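Local coordinates for 2-C-methyl-D-erythritol 2,4-cyclodiphosphate synthase (Thermus thermophilus, PDB 1IV2), which catalyses the conversion of 4-diphosphocytidyl-2-C-methyl-D-erythritol 2-phosphate to 2-C-methyl-D-erythritol 2,4-cyclodiphosphate, releasing CMP, in the isoprenoid pathway, at residues 95-100 with 130-135; 3-8 with 143-148. The protein carries 3 engineered substitutions. One frame throughout, in Å; residues are numbered along the deposited sequence.

How the contacts relate
Contacts 1 and 2 lie in one mixed sheet and show how a trimeric enzyme can build an active site from two separate parts of the same fold. Their centres are about 12 Å apart, and strands 91-99 and 141-150 join them: Thr99 O lies 2.8 Å from Gln143 N and Ser95 O lies 2.9 Å from Val147 N, both probable hydrogen bonds. Each contact reaches a different nucleotide. In contact 1, residues 130-135 hold the diphosphate of one CDP; in contact 2, Asp8 binds a magnesium ion beside another. Lys132 of contact 1 meets Asp8 of the second subunit, so each site draws on both contacts, taken from neighbouring chains.

Contact 1 of 2, residues 95-100 with 130-135; sequences SLVLTL and TFKTSE. With MG (magnesium ion), chain K; CDP (cytidine-5'-diphosphate), chain M.
Leu96 begins the parallel ladder of a beta-alpha-beta unit (helix 109-120) by accepting the N-H of Thr130 at its carbonyl. Val97 sets CG2 against Thr130 OG1 at 3.4 Å, while CG1 rests on CG of Lys132. Leu98 bonds to two residues of the facing strand, its N giving to Thr130 O and its O taking Lys132 N at 2.8 Å. On the opposite face, Leu98 CD1 meets the edge of the Phe131 ring, 4.2 Å from CE1. The methyl of Thr99 lies against the carbonyl of Thr133 and CB of Ser134, in the loop after strand 127-132. Leu100 N closes the ladder on Lys132 O, and Leu100 O turns to the ligand, accepting the cytosine N4 at 3.0 Å in a nearly straight bond (164°). Thr133 N grips phosphate oxygen O1A at 2.7 Å. Lys132, folded at chi2 and chi3 (-53° and -49°), curls NZ to within 3.1 Å of O3A, and NZ also reaches Asp8 of the second subunit. Thr133 OG1 accepts Glu135 N at 3.2 Å in an ST turn, and Glu135 OE1 binds magnesium at 2.2 Å. With an alanine at Thr133 this turn would lose its acceptor, and Glu135 would probably be freer to swing from the metal. The residues at and just beyond the paired strands thus meet the base with a carbonyl and the diphosphate with N-H, ammonium and metal.

Contact 2 of 2, residues 3-8 with 143-148; sequences IGYGED and QARAVV. With MG (magnesium ion), chain G; CDP (cytidine-5'-diphosphate), chain I.
Strands 3-8 and 143-148 run antiparallel, 169° between their directions and 4.7 Å apart at closest axis approach, with reciprocal N-H to O bonds pairing Gly4 with Val148, Gly6 with Ala146 and Asp8 with Ala144. Ala144, Ala146 and Val148 point to one face of the sheet, where the paired positions include Gly4 and Gly6. Beside Gly4 the fit is close, for Val148 CG2 stands 3.8 Å from Gly4 N and a beta carbon on this glycine would press on that methyl.

The other face carries the larger groups. Ile3 CG1 packs on Val147 CG1 at 3.7 Å, and Val147 CG2 comes to the edge of the Tyr5 ring, 3.6 Å from CD1. With CG trans to its backbone N, Tyr5 runs alongside Arg145, ring and guanidinium planes only 16° apart, and its OH lies 3.4 Å from Arg145 CD. That hydroxyl is hydrogen-bonded to Tyr5 OH of the third subunit. Glu7 crosses the arginine instead: OE1 forms a salt bridge with Arg145 NE, 3.1 Å away, through a weak, bent hydrogen bond, the carboxylate turned 67° from the guanidinium plane. The stronger partner of Glu7 is Arg145 of the third subunit, while Arg145 pairs with Glu7 of the second, an alternation consistent with a charged ring about the trimer axis.

Farther along the strand, Asp8 chelates magnesium through OD1 (2.3 Å) and OD2 (2.1 Å); CDP O1B, His10 and His42 also bind the ion, and Lys132 of the third subunit holds OD1.

Helix 39-51 covers the Ala144, Ala146 and Val148 face. Within the sheet, strand 141-150 is flanked by 3-14 and 91-99, and strand 3-14 has 29-32 at its other edge.

Contact 1 of 2, residues 95-100 with 130-135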
loop_
_atom_site.group_PDB
_atom_site.type_symbol
_atom_site.label_atom_id
_atom_site.label_comp_id
_atom_site.label_asym_id
_atom_site.label_seq_id
_atom_site.Cartn_x
_atom_site.Cartn_y
_atom_site.Cartn_z
ATOM N N SER A 95 -11.207 0.210 0.895
ATOM C CA SER A 95 -10.537 -0.509 1.982
ATOM C C SER A 95 -9.290 0.274 2.336
ATOM O O SER A 95 -8.454 0.564 1.473
ATOM C CB SER A 95 -10.239 -1.948 1.534
ATOM O OG SER A 95 -9.460 -2.668 2.489
ATOM N N LEU A 96 -9.178 0.637 3.616
ATOM C CA LEU A 96 -8.023 1.459 3.928
ATOM C C LEU A 96 -7.497 1.122 5.316
ATOM O O LEU A 96 -8.211 0.529 6.117
ATOM C CB LEU A 96 -8.390 2.938 3.807
ATOM C CG LEU A 96 -9.318 3.425 4.916
ATOM C CD1 LEU A 96 -9.169 4.940 5.042
ATOM C CD2 LEU A 96 -10.742 2.996 4.632
ATOM N N VAL A 97 -6.263 1.523 5.570
ATOM C CA VAL A 97 -5.574 1.232 6.829
ATOM C C VAL A 97 -5.117 2.540 7.447
ATOM O O VAL A 97 -4.463 3.312 6.725
ATOM C CB VAL A 97 -4.352 0.341 6.544
ATOM C CG1 VAL A 97 -3.600 0.077 7.834
ATOM C CG2 VAL A 97 -4.750 -0.991 5.896
ATOM N N LEU A 98 -5.412 2.831 8.695
ATOM C CA LEU A 98 -4.846 3.996 9.356
ATOM C C LEU A 98 -3.807 3.523 10.381
ATOM O O LEU A 98 -4.173 2.643 11.173
ATOM C CB LEU A 98 -5.840 4.819 10.164
ATOM C CG LEU A 98 -7.119 5.193 9.420
ATOM C CD1 LEU A 98 -8.067 5.907 10.367
ATOM C CD2 LEU A 98 -6.757 6.038 8.215
ATOM N N THR A 99 -2.645 4.140 10.287
ATOM C CA THR A 99 -1.511 3.824 11.143
ATOM C C THR A 99 -1.193 5.017 12.033
ATOM O O THR A 99 -0.832 6.107 11.577
ATOM C CB THR A 99 -0.268 3.426 10.310
ATOM O OG1 THR A 99 -0.594 2.336 9.453
ATOM C CG2 THR A 99 0.864 2.952 11.221
ATOM N N LEU A 100 -1.351 4.821 13.331
ATOM C CA LEU A 100 -1.024 5.851 14.316
ATOM C C LEU A 100 -0.922 5.176 15.686
ATOM O O LEU A 100 -1.628 4.206 15.992
ATOM C CB LEU A 100 -2.044 6.987 14.280
ATOM C CG LEU A 100 -3.403 6.770 14.938
ATOM C CD1 LEU A 100 -4.245 8.041 15.004
ATOM C CD2 LEU A 100 -4.171 5.695 14.188
ATOM N N THR A 130 -9.261 -0.645 8.813
ATOM C CA THR A 130 -8.478 -1.287 9.855
ATOM C C THR A 130 -7.475 -0.300 10.450
ATOM O O THR A 130 -7.141 0.678 9.783
ATOM C CB THR A 130 -7.718 -2.528 9.347
ATOM O OG1 THR A 130 -6.781 -2.172 8.333
ATOM C CG2 THR A 130 -8.692 -3.529 8.729
ATOM N N PHE A 131 -7.046 -0.602 11.688
ATOM C CA PHE A 131 -6.160 0.303 12.412
ATOM C C PHE A 131 -4.842 -0.384 12.806
ATOM O O PHE A 131 -4.919 -1.521 13.256
ATOM C CB PHE A 131 -6.810 0.817 13.702
ATOM C CG PHE A 131 -8.228 1.326 13.573
ATOM C CD1 PHE A 131 -8.561 2.253 12.595
ATOM C CD2 PHE A 131 -9.205 0.857 14.435
ATOM C CE1 PHE A 131 -9.858 2.735 12.489
ATOM C CE2 PHE A 131 -10.503 1.337 14.342
ATOM C CZ PHE A 131 -10.837 2.263 13.353
ATOM N N LYS A 132 -3.717 0.298 12.677
ATOM C CA LYS A 132 -2.451 -0.278 13.148
ATOM C C LYS A 132 -1.741 0.755 14.019
ATOM O O LYS A 132 -1.946 1.945 13.757
ATOM C CB LYS A 132 -1.458 -0.618 12.042
ATOM C CG LYS A 132 -1.896 -1.547 10.941
ATOM C CD LYS A 132 -2.468 -2.846 11.510
ATOM C CE LYS A 132 -1.500 -3.413 12.553
ATOM N NZ LYS A 132 -1.939 -4.761 12.994
ATOM N N THR A 133 -0.912 0.293 14.951
ATOM C CA THR A 133 0.067 1.239 15.496
ATOM C C THR A 133 1.285 1.223 14.572
ATOM O O THR A 133 1.338 0.352 13.698
ATOM C CB THR A 133 0.538 0.922 16.932
ATOM O OG1 THR A 133 1.459 -0.157 16.862
ATOM C CG2 THR A 133 -0.585 0.447 17.837
ATOM N N SER A 134 2.246 2.129 14.763
ATOM C CA SER A 134 3.449 2.137 13.942
ATOM C C SER A 134 4.546 1.241 14.524
ATOM O O SER A 134 5.609 1.054 13.919
ATOM C CB SER A 134 3.991 3.554 13.767
ATOM O OG SER A 134 4.524 4.041 14.994
ATOM N N GLU A 135 4.305 0.673 15.705
ATOM C CA GLU A 135 5.281 -0.180 16.378
ATOM C C GLU A 135 6.614 0.547 16.498
ATOM O O GLU A 135 7.680 -0.069 16.439
ATOM C CB GLU A 135 5.492 -1.522 15.672
ATOM C CG GLU A 135 4.186 -2.279 15.469
ATOM C CD GLU A 135 3.807 -3.127 16.658
ATOM O OE1 GLU A 135 2.658 -3.624 16.741
ATOM O OE2 GLU A 135 4.666 -3.310 17.537
HETATM MG MG MG K . 1.465 -4.526 18.397
HETATM O O3B CDP M . 0.885 -6.086 17.047
HETATM P PB CDP M . -0.391 -6.031 16.288
HETATM O O1B CDP M . 0.016 -6.666 14.987
HETATM O O2B CDP M . -1.408 -6.921 17.030
HETATM O O3A CDP M . -1.167 -4.756 16.008
HETATM P PA CDP M . -0.922 -3.321 16.635
HETATM O O1A CDP M . -0.333 -2.233 15.663
HETATM O O2A CDP M . -0.314 -3.360 17.938
HETATM O "O5'" CDP M . -2.476 -2.938 16.821
HETATM C "C5'" CDP M . -3.280 -3.732 17.648
HETATM C "C4'" CDP M . -4.647 -3.298 17.444
HETATM O "O4'" CDP M . -5.045 -2.005 17.946
HETATM C "C3'" CDP M . -5.194 -3.335 15.989
HETATM O "O3'" CDP M . -5.410 -4.599 15.315
HETATM C "C2'" CDP M . -6.280 -2.278 15.994
HETATM O "O2'" CDP M . -7.274 -3.096 16.563
HETATM C "C1'" CDP M . -6.237 -1.608 17.319
HETATM N N1 CDP M . -5.693 -0.160 17.130
HETATM C C2 CDP M . -6.530 0.939 17.562
HETATM O O2 CDP M . -7.652 0.724 18.056
HETATM N N3 CDP M . -6.132 2.222 17.435
HETATM C C4 CDP M . -4.856 2.561 16.882
HETATM N N4 CDP M . -4.507 3.852 16.795
HETATM C C5 CDP M . -3.954 1.533 16.430
HETATM C C6 CDP M . -4.423 0.232 16.581
HETATM O O HOH W 1 -8.171 -2.120 5.724
HETATM O O HOH W 2 3.272 -5.698 18.635
HETATM O O HOH W 3 1.809 -2.926 19.831
#

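Contact 2 of 2, residues 3-8 with 143-148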
loop_
_atom_site.group_PDB
_atom_site.type_symbol
_atom_site.label_atom_id
_atom_site.label_comp_id
_atom_site.label_asym_id
_atom_site.label_seq_id
_atom_site.Cartn_x
_atom_site.Cartn_y
_atom_site.Cartn_z
ATOM N N ILE A 3 -9.692 0.585 -10.430
ATOM C CA ILE A 3 -9.086 0.562 -9.108
ATOM C C ILE A 3 -8.301 1.854 -8.933
ATOM O O ILE A 3 -7.804 2.413 -9.912
ATOM C CB ILE A 3 -8.160 -0.648 -8.926
ATOM C CG1 ILE A 3 -7.652 -0.852 -7.495
ATOM C CG2 ILE A 3 -6.938 -0.621 -9.832
ATOM C CD1 ILE A 3 -6.857 -2.151 -7.408
ATOM N N GLY A 4 -8.189 2.278 -7.679
ATOM C CA GLY A 4 -7.293 3.396 -7.410
ATOM C C GLY A 4 -6.623 3.176 -6.062
ATOM O O GLY A 4 -7.232 2.572 -5.173
ATOM N N TYR A 5 -5.397 3.677 -5.950
ATOM C CA TYR A 5 -4.625 3.541 -4.715
ATOM C C TYR A 5 -4.144 4.912 -4.273
ATOM O O TYR A 5 -3.638 5.664 -5.118
ATOM C CB TYR A 5 -3.464 2.581 -4.995
ATOM C CG TYR A 5 -2.551 2.401 -3.814
ATOM C CD1 TYR A 5 -3.028 1.695 -2.696
ATOM C CD2 TYR A 5 -1.258 2.907 -3.806
ATOM C CE1 TYR A 5 -2.182 1.523 -1.605
ATOM C CE2 TYR A 5 -0.407 2.749 -2.724
ATOM C CZ TYR A 5 -0.900 2.056 -1.640
ATOM O OH TYR A 5 -0.115 1.857 -0.527
ATOM N N GLY A 6 -4.289 5.252 -3.000
ATOM C CA GLY A 6 -3.863 6.568 -2.517
ATOM C C GLY A 6 -3.270 6.464 -1.114
ATOM O O GLY A 6 -3.607 5.535 -0.374
ATOM N N GLU A 7 -2.406 7.427 -0.796
ATOM C CA GLU A 7 -1.750 7.506 0.497
ATOM C C GLU A 7 -1.812 8.936 1.047
ATOM O O GLU A 7 -2.027 9.860 0.289
ATOM C CB GLU A 7 -0.258 7.169 0.430
ATOM C CG GLU A 7 0.048 5.784 -0.120
ATOM C CD GLU A 7 1.519 5.451 0.095
ATOM O OE1 GLU A 7 2.082 5.866 1.119
ATOM O OE2 GLU A 7 2.030 4.748 -0.795
ATOM N N ASP A 8 -1.579 9.099 2.331
ATOM C CA ASP A 8 -1.445 10.411 2.946
ATOM C C ASP A 8 -0.804 10.221 4.314
ATOM O O ASP A 8 -0.954 9.174 4.936
ATOM C CB ASP A 8 -2.791 11.123 3.135
ATOM C CG ASP A 8 -2.626 12.624 3.363
ATOM O OD1 ASP A 8 -1.674 13.213 2.824
ATOM O OD2 ASP A 8 -3.269 13.160 4.294
ATOM N N GLN A 143 -0.732 7.852 9.404
ATOM C CA GLN A 143 -0.561 7.462 8.007
ATOM C C GLN A 143 -1.839 6.796 7.508
ATOM O O GLN A 143 -2.497 6.146 8.324
ATOM C CB GLN A 143 0.634 6.536 7.806
ATOM C CG GLN A 143 1.922 7.153 8.365
ATOM C CD GLN A 143 3.034 6.119 8.399
ATOM O OE1 GLN A 143 3.291 5.510 9.446
ATOM N NE2 GLN A 143 3.659 5.973 7.254
ATOM N N ALA A 144 -2.160 6.978 6.226
ATOM C CA ALA A 144 -3.326 6.319 5.651
ATOM C C ALA A 144 -2.984 5.800 4.266
ATOM O O ALA A 144 -2.293 6.481 3.491
ATOM C CB ALA A 144 -4.544 7.248 5.487
ATOM N N ARG A 145 -3.464 4.588 3.967
ATOM C CA ARG A 145 -3.242 4.020 2.633
ATOM C C ARG A 145 -4.557 3.387 2.222
ATOM O O ARG A 145 -5.183 2.691 3.035
ATOM C CB ARG A 145 -2.056 3.053 2.642
ATOM C CG ARG A 145 -0.743 3.740 3.034
ATOM C CD ARG A 145 0.457 2.872 2.699
ATOM N NE ARG A 145 1.666 3.590 3.130
ATOM C CZ ARG A 145 2.153 3.562 4.358
ATOM N NH1 ARG A 145 1.591 2.861 5.334
ATOM N NH2 ARG A 145 3.255 4.271 4.597
ATOM N N ALA A 146 -5.018 3.648 1.007
ATOM C CA ALA A 146 -6.362 3.241 0.648
ATOM C C ALA A 146 -6.412 2.670 -0.757
ATOM O O ALA A 146 -5.684 3.175 -1.609
ATOM C CB ALA A 146 -7.311 4.453 0.673
ATOM N N VAL A 147 -7.283 1.691 -0.948
ATOM C CA VAL A 147 -7.603 1.176 -2.287
ATOM C C VAL A 147 -9.098 1.381 -2.529
ATOM O O VAL A 147 -9.880 1.184 -1.595
ATOM C CB VAL A 147 -7.271 -0.316 -2.426
ATOM C CG1 VAL A 147 -7.572 -0.797 -3.840
ATOM C CG2 VAL A 147 -5.815 -0.557 -2.029
ATOM N N VAL A 148 -9.471 1.780 -3.728
ATOM C CA VAL A 148 -10.875 1.848 -4.076
ATOM C C VAL A 148 -11.076 0.982 -5.328
ATOM O O VAL A 148 -10.144 0.811 -6.124
ATOM C CB VAL A 148 -11.421 3.273 -4.331
ATOM C CG1 VAL A 148 -11.444 4.059 -3.023
ATOM C CG2 VAL A 148 -10.635 4.019 -5.404
HETATM MG MG MG G . -2.851 15.057 3.621
HETATM O O3B CDP I . -0.482 17.969 3.115
HETATM P PB CDP I . -0.949 17.272 1.865
HETATM O O1B CDP I . -1.757 16.147 2.424
HETATM O O2B CDP I . -1.785 18.311 1.091
HETATM O O3A CDP I . 0.071 16.735 0.884
HETATM P PA CDP I . 1.648 17.014 0.853
HETATM O O1A CDP I . 2.517 15.707 1.032
HETATM O O2A CDP I . 2.159 18.225 1.433
HETATM O "O5'" CDP I . 1.638 17.265 -0.757
HETATM C "C5'" CDP I . 0.869 18.307 -1.289
HETATM C "C4'" CDP I . 1.009 18.179 -2.738
HETATM O "O4'" CDP I . 2.269 18.303 -3.427
HETATM C "C3'" CDP I . 0.336 16.927 -3.371
HETATM O "O3'" CDP I . -1.069 16.682 -3.135
HETATM C "C2'" CDP I . 1.083 16.676 -4.654
HETATM O "O2'" CDP I . 0.331 17.526 -5.480
HETATM C "C1'" CDP I . 2.128 17.737 -4.721
HETATM N N1 CDP I . 3.536 17.094 -4.603
HETATM C C2 CDP I . 4.461 17.205 -5.700
HETATM O O2 CDP I . 4.123 17.792 -6.756
HETATM N N3 CDP I . 5.698 16.668 -5.643
HETATM C C4 CDP I . 6.156 15.992 -4.466
HETATM N N4 CDP I . 7.406 15.472 -4.390
HETATM C C5 CDP I . 5.298 15.855 -3.322
HETATM C C6 CDP I . 4.036 16.408 -3.435
#